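PDB 7D78: DltD domain-containing protein from Beauveria bassiana, which is a thioesterase that probably cyclises polyketide chains into medium-ring lactones. Local coordinates for residues Y45-K50 / G79-I84; P158-Y163 / P272-A277; E249-V254 / E280-T285. All blocks are in the same frame, centred on the assembly; numbering follows the deposited sequence. Where two conformers were deposited one is given.

Contact 1: Y45-K50 / G79-I84; sequences YAVDGK and GFNTYI
Tyr45 and Thr82 form an antiparallel hydrogen-bonded pair where strand 39-45 runs beside strand 81-86 in the main sheet of the alpha/beta hydrolase fold. Two backbone bonds make the pair. Tyr45 N donates to Thr82 O at 2.7 Å and almost straight, with 178° at the hydrogen. Thr82 N returns a bond to Tyr45 O at 3.0 Å. Beside it, Asn81 CA makes a CA-H...O contact of 3.2 Å with the same Tyr45 O. That oxygen therefore has two neighbours from the strand.

Past Ala46 the chain turns away from strand pairing, and a side chain takes over. Val47 N donates to Asn81 OD1 at 3.1 Å, from above the plane of the amide. Ser122 OG also bonds this OD1, and ND2 of the amide bonds Pro52 O, so both ends of the group are held.

Tyr45 and Thr82 put their side chains on the same face of the sheet, where helix 68-77 packs. Thr82 O lies at the edge of the Tyr45 ring, 3.7 Å from Tyr45 CD1. Tyr45 CE1 touches Ile84 CD1 at 4.0 Å. With CG1 anti to the carbonyl carbon (chi1 -58°), Val47 turns that methyl to Gly79, the C-prime residue of the Schellman motif that ends helix 68-77. Val47 CG1 rests 3.5 Å from Gly79 C, and Val47 CG2 lies 3.7 Å from Asn81 ND2.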
# COMPACT_ATOMS: atom_id res chain seq x y z
N TYR A 45 -10.22 13.93 25.12
CA TYR A 45 -10.45 13.92 26.56
C TYR A 45 -9.19 14.48 27.22
O TYR A 45 -8.19 13.78 27.37
CB TYR A 45 -10.74 12.50 27.03
CG TYR A 45 -12.04 11.89 26.53
CD1 TYR A 45 -12.17 11.43 25.21
CD2 TYR A 45 -13.14 11.74 27.37
CE1 TYR A 45 -13.35 10.85 24.75
CE2 TYR A 45 -14.34 11.17 26.93
CZ TYR A 45 -14.43 10.72 25.62
OH TYR A 45 -15.61 10.15 25.17
N ALA A 46 -9.23 15.76 27.59
CA ALA A 46 -8.06 16.48 28.08
C ALA A 46 -7.84 16.22 29.57
O ALA A 46 -8.77 15.90 30.31
CB ALA A 46 -8.21 17.99 27.85
N VAL A 47 -6.59 16.38 30.01
CA VAL A 47 -6.28 16.37 31.43
C VAL A 47 -5.78 17.76 31.80
O VAL A 47 -5.36 18.55 30.95
CB VAL A 47 -5.24 15.30 31.81
CG1 VAL A 47 -5.74 13.92 31.42
CG2 VAL A 47 -3.89 15.61 31.18
N ASP A 48 -5.86 18.07 33.09
CA ASP A 48 -5.37 19.35 33.58
C ASP A 48 -3.85 19.38 33.50
O ASP A 48 -3.18 18.35 33.64
CB ASP A 48 -5.82 19.60 35.02
CG ASP A 48 -7.33 19.62 35.16
OD1 ASP A 48 -8.00 20.31 34.36
OD2 ASP A 48 -7.85 18.94 36.08
N GLY A 49 -3.30 20.57 33.27
CA GLY A 49 -1.85 20.69 33.21
C GLY A 49 -1.33 20.16 31.89
O GLY A 49 -1.90 20.41 30.82
N LYS A 50 -0.24 19.42 31.95
CA LYS A 50 0.38 18.84 30.76
C LYS A 50 0.70 17.39 31.08
O LYS A 50 1.29 17.11 32.12
CB LYS A 50 1.65 19.59 30.35
CG LYS A 50 2.21 19.17 28.99
CD LYS A 50 3.50 19.88 28.67
CE LYS A 50 3.45 20.46 27.30
NZ LYS A 50 4.44 21.57 27.06
N GLY A 79 -4.96 10.33 34.14
CA GLY A 79 -3.98 11.34 33.76
C GLY A 79 -3.52 11.31 32.32
O GLY A 79 -2.51 11.95 32.00
N PHE A 80 -4.22 10.60 31.43
CA PHE A 80 -3.84 10.51 30.02
C PHE A 80 -4.82 11.30 29.17
O PHE A 80 -6.01 10.96 29.12
CB PHE A 80 -3.82 9.05 29.56
CG PHE A 80 -2.79 8.20 30.25
CD1 PHE A 80 -1.49 8.14 29.77
CD2 PHE A 80 -3.12 7.44 31.36
CE1 PHE A 80 -0.53 7.36 30.40
CE2 PHE A 80 -2.17 6.66 32.00
CZ PHE A 80 -0.87 6.61 31.52
N ASN A 81 -4.33 12.35 28.50
CA ASN A 81 -5.07 12.89 27.35
C ASN A 81 -5.40 11.73 26.43
O ASN A 81 -4.53 10.90 26.15
CB ASN A 81 -4.25 13.92 26.57
CG ASN A 81 -3.90 15.15 27.37
OD1 ASN A 81 -4.73 16.04 27.60
ND2 ASN A 81 -2.63 15.25 27.73
N THR A 82 -6.64 11.66 25.96
CA THR A 82 -7.06 10.58 25.08
C THR A 82 -7.81 11.15 23.88
O THR A 82 -8.73 11.96 24.05
CB THR A 82 -7.92 9.54 25.81
OG1 THR A 82 -7.22 9.07 26.97
CG2 THR A 82 -8.20 8.36 24.91
N TYR A 83 -7.42 10.74 22.68
CA TYR A 83 -8.07 11.13 21.44
C TYR A 83 -8.63 9.89 20.77
O TYR A 83 -7.87 8.99 20.39
CB TYR A 83 -7.07 11.83 20.51
CG TYR A 83 -7.66 12.43 19.23
CD1 TYR A 83 -8.71 13.33 19.29
CD2 TYR A 83 -7.11 12.14 17.98
CE1 TYR A 83 -9.23 13.91 18.14
CE2 TYR A 83 -7.62 12.73 16.81
CZ TYR A 83 -8.69 13.61 16.90
OH TYR A 83 -9.22 14.21 15.77
N ILE A 84 -9.96 9.81 20.66
CA ILE A 84 -10.62 8.82 19.82
C ILE A 84 -11.11 9.54 18.57
O ILE A 84 -11.70 10.62 18.67
CB ILE A 84 -11.79 8.13 20.54
CG1 ILE A 84 -11.57 8.02 22.04
CG2 ILE A 84 -12.06 6.75 19.95
CD1 ILE A 84 -12.79 7.48 22.75

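Contact 2: P158-Y163 / P272-A277; sequences PILSFY and PEEQKA
The amide of Gln275 has Pro158 over one face: Pro158 O sits 3.7 Å from Gln275 CD, and Pro158 CD is 3.5 Å from Gln275 OE1. The carboxylate of Glu274 is approached at its oxygens. Ser161 OG donates to OE2 of Glu274 at 2.8 Å, on the syn lone pair. It is nearly as close to the other oxygen, Glu274 OE1. A water accepts from Leu160 N and donates to Glu274 OE1, both at 2.6 Å. Lys248 forms a salt bridge with OE2, so the charge has a mate beyond these segments.

In the alpha/beta hydrolase fold this joins the loop after strand 150-156 to the start of helix 272-281. Gln275 OE1 bonds Thr263, and its NE2 bonds Ser270 O and Asp267. Asp267 is probably the acid of a Ser-His-Asp triad with Ser134 and His296, so Gln275 would be a second-shell residue of that site.

Glu274 reaches the loop because its CG is anti to the backbone N (chi1 -154°) and the chain beyond is extended. With an alanine here, Ser161 OG, the water and Lys248 would probably all be left without their shared carboxylate. Leu160 CD1 lies 3.5 Å from Glu274 O.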
# COMPACT_ATOMS: atom_id res chain seq x y z
N PRO A 158 -5.40 -7.53 17.44
CA PRO A 158 -5.06 -7.12 16.06
C PRO A 158 -5.45 -8.20 15.05
O PRO A 158 -5.31 -9.39 15.31
CB PRO A 158 -3.54 -6.92 16.11
CG PRO A 158 -3.08 -7.77 17.26
CD PRO A 158 -4.19 -7.68 18.27
N ILE A 159 -5.94 -7.75 13.89
CA ILE A 159 -6.25 -8.63 12.77
C ILE A 159 -5.10 -8.54 11.77
O ILE A 159 -4.74 -7.44 11.32
CB ILE A 159 -7.58 -8.25 12.09
CG1 ILE A 159 -8.78 -8.52 13.00
CG2 ILE A 159 -7.77 -9.14 10.88
CD1 ILE A 159 -10.11 -8.07 12.37
N LEU A 160 -4.55 -9.69 11.37
CA LEU A 160 -3.33 -9.72 10.60
C LEU A 160 -3.44 -10.41 9.24
O LEU A 160 -2.45 -10.44 8.50
CB LEU A 160 -2.21 -10.38 11.41
CG LEU A 160 -1.90 -9.68 12.73
CD1 LEU A 160 -1.11 -10.62 13.65
CD2 LEU A 160 -1.12 -8.40 12.48
N SER A 161 -4.60 -10.96 8.90
CA SER A 161 -4.83 -11.55 7.59
C SER A 161 -6.30 -11.34 7.24
O SER A 161 -7.13 -11.09 8.11
CB SER A 161 -4.47 -13.04 7.56
OG SER A 161 -5.26 -13.76 8.50
N PHE A 162 -6.61 -11.46 5.94
CA PHE A 162 -7.93 -11.03 5.46
C PHE A 162 -8.54 -11.94 4.41
O PHE A 162 -9.76 -12.16 4.41
CB PHE A 162 -7.82 -9.60 4.94
CG PHE A 162 -7.32 -8.64 5.98
CD1 PHE A 162 -8.20 -8.12 6.93
CD2 PHE A 162 -5.97 -8.36 6.08
CE1 PHE A 162 -7.75 -7.28 7.93
CE2 PHE A 162 -5.50 -7.52 7.08
CZ PHE A 162 -6.40 -6.98 8.00
N TYR A 163 -7.73 -12.47 3.50
CA TYR A 163 -8.22 -13.29 2.40
C TYR A 163 -8.20 -14.77 2.76
O TYR A 163 -7.21 -15.27 3.29
CB TYR A 163 -7.36 -13.06 1.15
CG TYR A 163 -7.79 -11.88 0.31
CD1 TYR A 163 -7.43 -10.58 0.65
CD2 TYR A 163 -8.56 -12.07 -0.84
CE1 TYR A 163 -7.82 -9.50 -0.12
CE2 TYR A 163 -8.95 -11.01 -1.63
CZ TYR A 163 -8.58 -9.72 -1.27
OH TYR A 163 -8.99 -8.67 -2.06
N PRO A 272 -6.14 -16.34 17.46
CA PRO A 272 -5.15 -16.05 18.51
C PRO A 272 -3.74 -16.51 18.18
O PRO A 272 -2.78 -15.81 18.53
CB PRO A 272 -5.73 -16.78 19.74
CG PRO A 272 -7.20 -16.74 19.52
CD PRO A 272 -7.39 -16.89 18.02
N GLU A 273 -3.57 -17.66 17.51
CA GLU A 273 -2.21 -18.08 17.21
C GLU A 273 -1.55 -17.18 16.17
O GLU A 273 -0.32 -17.07 16.15
CB GLU A 273 -2.18 -19.54 16.73
CG GLU A 273 -0.87 -20.27 17.06
CD GLU A 273 -0.75 -20.69 18.53
OE1 GLU A 273 -1.78 -20.75 19.23
OE2 GLU A 273 0.39 -20.96 18.97
N GLU A 274 -2.34 -16.53 15.31
CA GLU A 274 -1.78 -15.54 14.40
C GLU A 274 -1.30 -14.31 15.16
O GLU A 274 -0.24 -13.75 14.85
CB GLU A 274 -2.83 -15.13 13.35
CG GLU A 274 -2.24 -14.63 12.05
CD GLU A 274 -3.27 -14.51 10.93
OE1 GLU A 274 -4.45 -14.23 11.24
OE2 GLU A 274 -2.91 -14.70 9.75
N GLN A 275 -2.08 -13.87 16.15
CA GLN A 275 -1.67 -12.76 16.99
C GLN A 275 -0.41 -13.12 17.77
O GLN A 275 0.55 -12.34 17.82
CB GLN A 275 -2.81 -12.37 17.94
CG GLN A 275 -4.15 -12.10 17.25
CD GLN A 275 -5.23 -11.68 18.22
OE1 GLN A 275 -4.97 -10.98 19.20
NE2 GLN A 275 -6.47 -12.10 17.95
N LYS A 276 -0.38 -14.31 18.37
CA LYS A 276 0.79 -14.75 19.13
C LYS A 276 2.03 -14.86 18.25
O LYS A 276 3.14 -14.51 18.67
CB LYS A 276 0.49 -16.09 19.80
CG LYS A 276 -0.44 -15.99 20.98
CD LYS A 276 -1.10 -17.33 21.29
CE LYS A 276 -1.85 -17.28 22.61
NZ LYS A 276 -2.73 -18.47 22.82
N ALA A 277 1.86 -15.36 17.02
CA ALA A 277 3.01 -15.51 16.13
C ALA A 277 3.66 -14.16 15.86
O ALA A 277 4.89 -14.04 15.86
CB ALA A 277 2.58 -16.18 14.83
O HOH W 1 -5.42 -12.01 12.30

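Contact 3: E249-V254 / E280-T285; sequences EILKLV and ELFPQT
Phe282 meets Leu251 and Val254 because its CG stands anti to its carbonyl carbon (chi1 -70°), which carries the ring across to the other segment. Gln284 starts between its backbone N and carbonyl carbon and then bends sharply at chi2 (-88°), turning its amide to Val254. In this alpha/beta hydrolase fold the contact joins a type I beta turn, Leu251 to Val254, to the link between helix 272-281 and the edge strand 286-291.

The Phe282 ring fits against the turn. Phe282 CZ packs 4.0 Å from Leu251 CD2, and Phe282 CE1 lies 4.1 Å from Val254 CB. Val254 O sits at the edge of the ring, 3.3 Å from Phe282 CD1. Leu251 O, which closes the turn by accepting from Val254 N, is 3.6 Å from Phe282 CE1.

On the exposed side, the extended chain of Lys252 runs past Leu281, with Lys252 CE 4.1 Å from Leu281 CD1. Lys252 NZ makes a salt bridge with Glu249 OE1 in the same segment. Ile250 and Leu253 face the second subunit, against Trp244 and Arg168 of that chain.

Gln284 NE2 also bonds Thr257 O. Gln284 NE2 donates to Val254 O at 3.1 Å, bent to 138° at the hydrogen, from above the carbonyl plane.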
# COMPACT_ATOMS: atom_id res chain seq x y z
N GLU A 249 4.55 -8.18 7.51
CA GLU A 249 5.87 -7.70 7.12
C GLU A 249 6.16 -6.34 7.73
O GLU A 249 7.29 -6.08 8.16
CB GLU A 249 6.00 -7.64 5.60
CG GLU A 249 5.69 -8.95 4.90
CD GLU A 249 6.44 -10.13 5.49
OE1 GLU A 249 7.64 -9.98 5.82
OE2 GLU A 249 5.83 -11.20 5.62
N ILE A 250 5.15 -5.45 7.77
CA ILE A 250 5.37 -4.12 8.33
C ILE A 250 5.61 -4.20 9.84
O ILE A 250 6.41 -3.43 10.40
CB ILE A 250 4.18 -3.18 8.00
CG1 ILE A 250 4.01 -3.06 6.48
CG2 ILE A 250 4.43 -1.80 8.56
CD1 ILE A 250 2.68 -2.49 6.07
N LEU A 251 4.93 -5.13 10.52
CA LEU A 251 5.13 -5.26 11.96
C LEU A 251 6.58 -5.61 12.28
O LEU A 251 7.07 -5.29 13.37
CB LEU A 251 4.18 -6.31 12.54
CG LEU A 251 2.96 -5.73 13.28
CD1 LEU A 251 2.05 -4.98 12.30
CD2 LEU A 251 2.18 -6.83 14.01
N LYS A 252 7.30 -6.24 11.34
CA LYS A 252 8.69 -6.58 11.58
C LYS A 252 9.57 -5.34 11.65
O LYS A 252 10.65 -5.39 12.25
CB LYS A 252 9.21 -7.55 10.51
CG LYS A 252 8.57 -8.93 10.59
CD LYS A 252 8.75 -9.69 9.29
CE LYS A 252 8.04 -11.04 9.32
NZ LYS A 252 8.35 -11.84 8.10
N LEU A 253 9.13 -4.22 11.06
CA LEU A 253 9.85 -2.96 11.20
C LEU A 253 9.68 -2.36 12.58
O LEU A 253 10.45 -1.48 12.96
CB LEU A 253 9.38 -1.95 10.15
CG LEU A 253 9.42 -2.43 8.70
CD1 LEU A 253 8.76 -1.41 7.80
CD2 LEU A 253 10.86 -2.67 8.27
N VAL A 254 8.67 -2.79 13.34
CA VAL A 254 8.50 -2.27 14.69
C VAL A 254 9.43 -3.05 15.61
O VAL A 254 9.04 -4.07 16.18
CB VAL A 254 7.04 -2.38 15.16
CG1 VAL A 254 6.86 -1.64 16.49
CG2 VAL A 254 6.09 -1.83 14.10
N GLU A 280 5.49 -12.92 19.12
CA GLU A 280 6.74 -13.62 19.41
C GLU A 280 7.91 -13.00 18.67
O GLU A 280 9.05 -13.06 19.16
CB GLU A 280 6.62 -15.10 19.05
CG GLU A 280 6.24 -16.00 20.22
CD GLU A 280 5.84 -17.41 19.78
OE1 GLU A 280 4.76 -17.89 20.21
OE2 GLU A 280 6.59 -18.03 19.00
N LEU A 281 7.67 -12.39 17.50
CA LEU A 281 8.77 -11.86 16.70
C LEU A 281 9.38 -10.58 17.26
O LEU A 281 10.53 -10.28 16.95
CB LEU A 281 8.30 -11.61 15.27
CG LEU A 281 7.87 -12.86 14.50
CD1 LEU A 281 7.45 -12.48 13.08
CD2 LEU A 281 9.01 -13.87 14.49
N PHE A 282 8.63 -9.81 18.05
CA PHE A 282 9.12 -8.52 18.51
C PHE A 282 10.38 -8.69 19.35
O PHE A 282 10.37 -9.46 20.32
CB PHE A 282 8.05 -7.79 19.33
CG PHE A 282 6.87 -7.30 18.52
CD1 PHE A 282 7.05 -6.45 17.44
CD2 PHE A 282 5.57 -7.67 18.86
CE1 PHE A 282 5.95 -5.97 16.70
CE2 PHE A 282 4.47 -7.20 18.13
CZ PHE A 282 4.67 -6.36 17.05
N PRO A 283 11.48 -8.01 19.02
CA PRO A 283 12.71 -8.14 19.83
C PRO A 283 12.76 -7.20 21.02
O PRO A 283 13.51 -7.44 21.97
CB PRO A 283 13.82 -7.82 18.83
CG PRO A 283 13.16 -6.84 17.87
CD PRO A 283 11.73 -7.29 17.75
N GLN A 284 11.96 -6.13 21.00
CA GLN A 284 12.08 -5.05 21.98
C GLN A 284 11.28 -5.38 23.25
O GLN A 284 10.71 -6.46 23.40
CB GLN A 284 11.62 -3.73 21.36
CG GLN A 284 10.10 -3.63 21.15
CD GLN A 284 9.65 -4.18 19.82
OE1 GLN A 284 10.16 -5.19 19.33
NE2 GLN A 284 8.67 -3.52 19.22
N THR A 285 11.24 -4.41 24.17
CA THR A 285 10.38 -4.50 25.35
C THR A 285 8.93 -4.75 24.95
O THR A 285 8.37 -4.04 24.11
CB THR A 285 10.47 -3.19 26.14
OG1 THR A 285 11.83 -2.94 26.51
CG2 THR A 285 9.60 -3.25 27.38

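Overall arrangement
Contacts 1 and 2 are buried, while contact 3 is partly buried and includes exposed residues. Contacts 2 and 3 share helix 272-281, one using its start and the other its end. Their centres are about 14 Å apart, and they touch where Leu160 CD2 packs on Leu251 CD2 at 4.0 Å. Contact 1 lies on the opposite side of the chain's centre from contact 2, with centres about 31 Å apart. It belongs to the sheet, so backbone bonds dominate. Contact 2, beside the probable triad, relies on a carboxylate with a serine and a water, and on an amide packed on a proline. Contact 3 depends mostly on an aromatic ring set against a turn, near the second subunit.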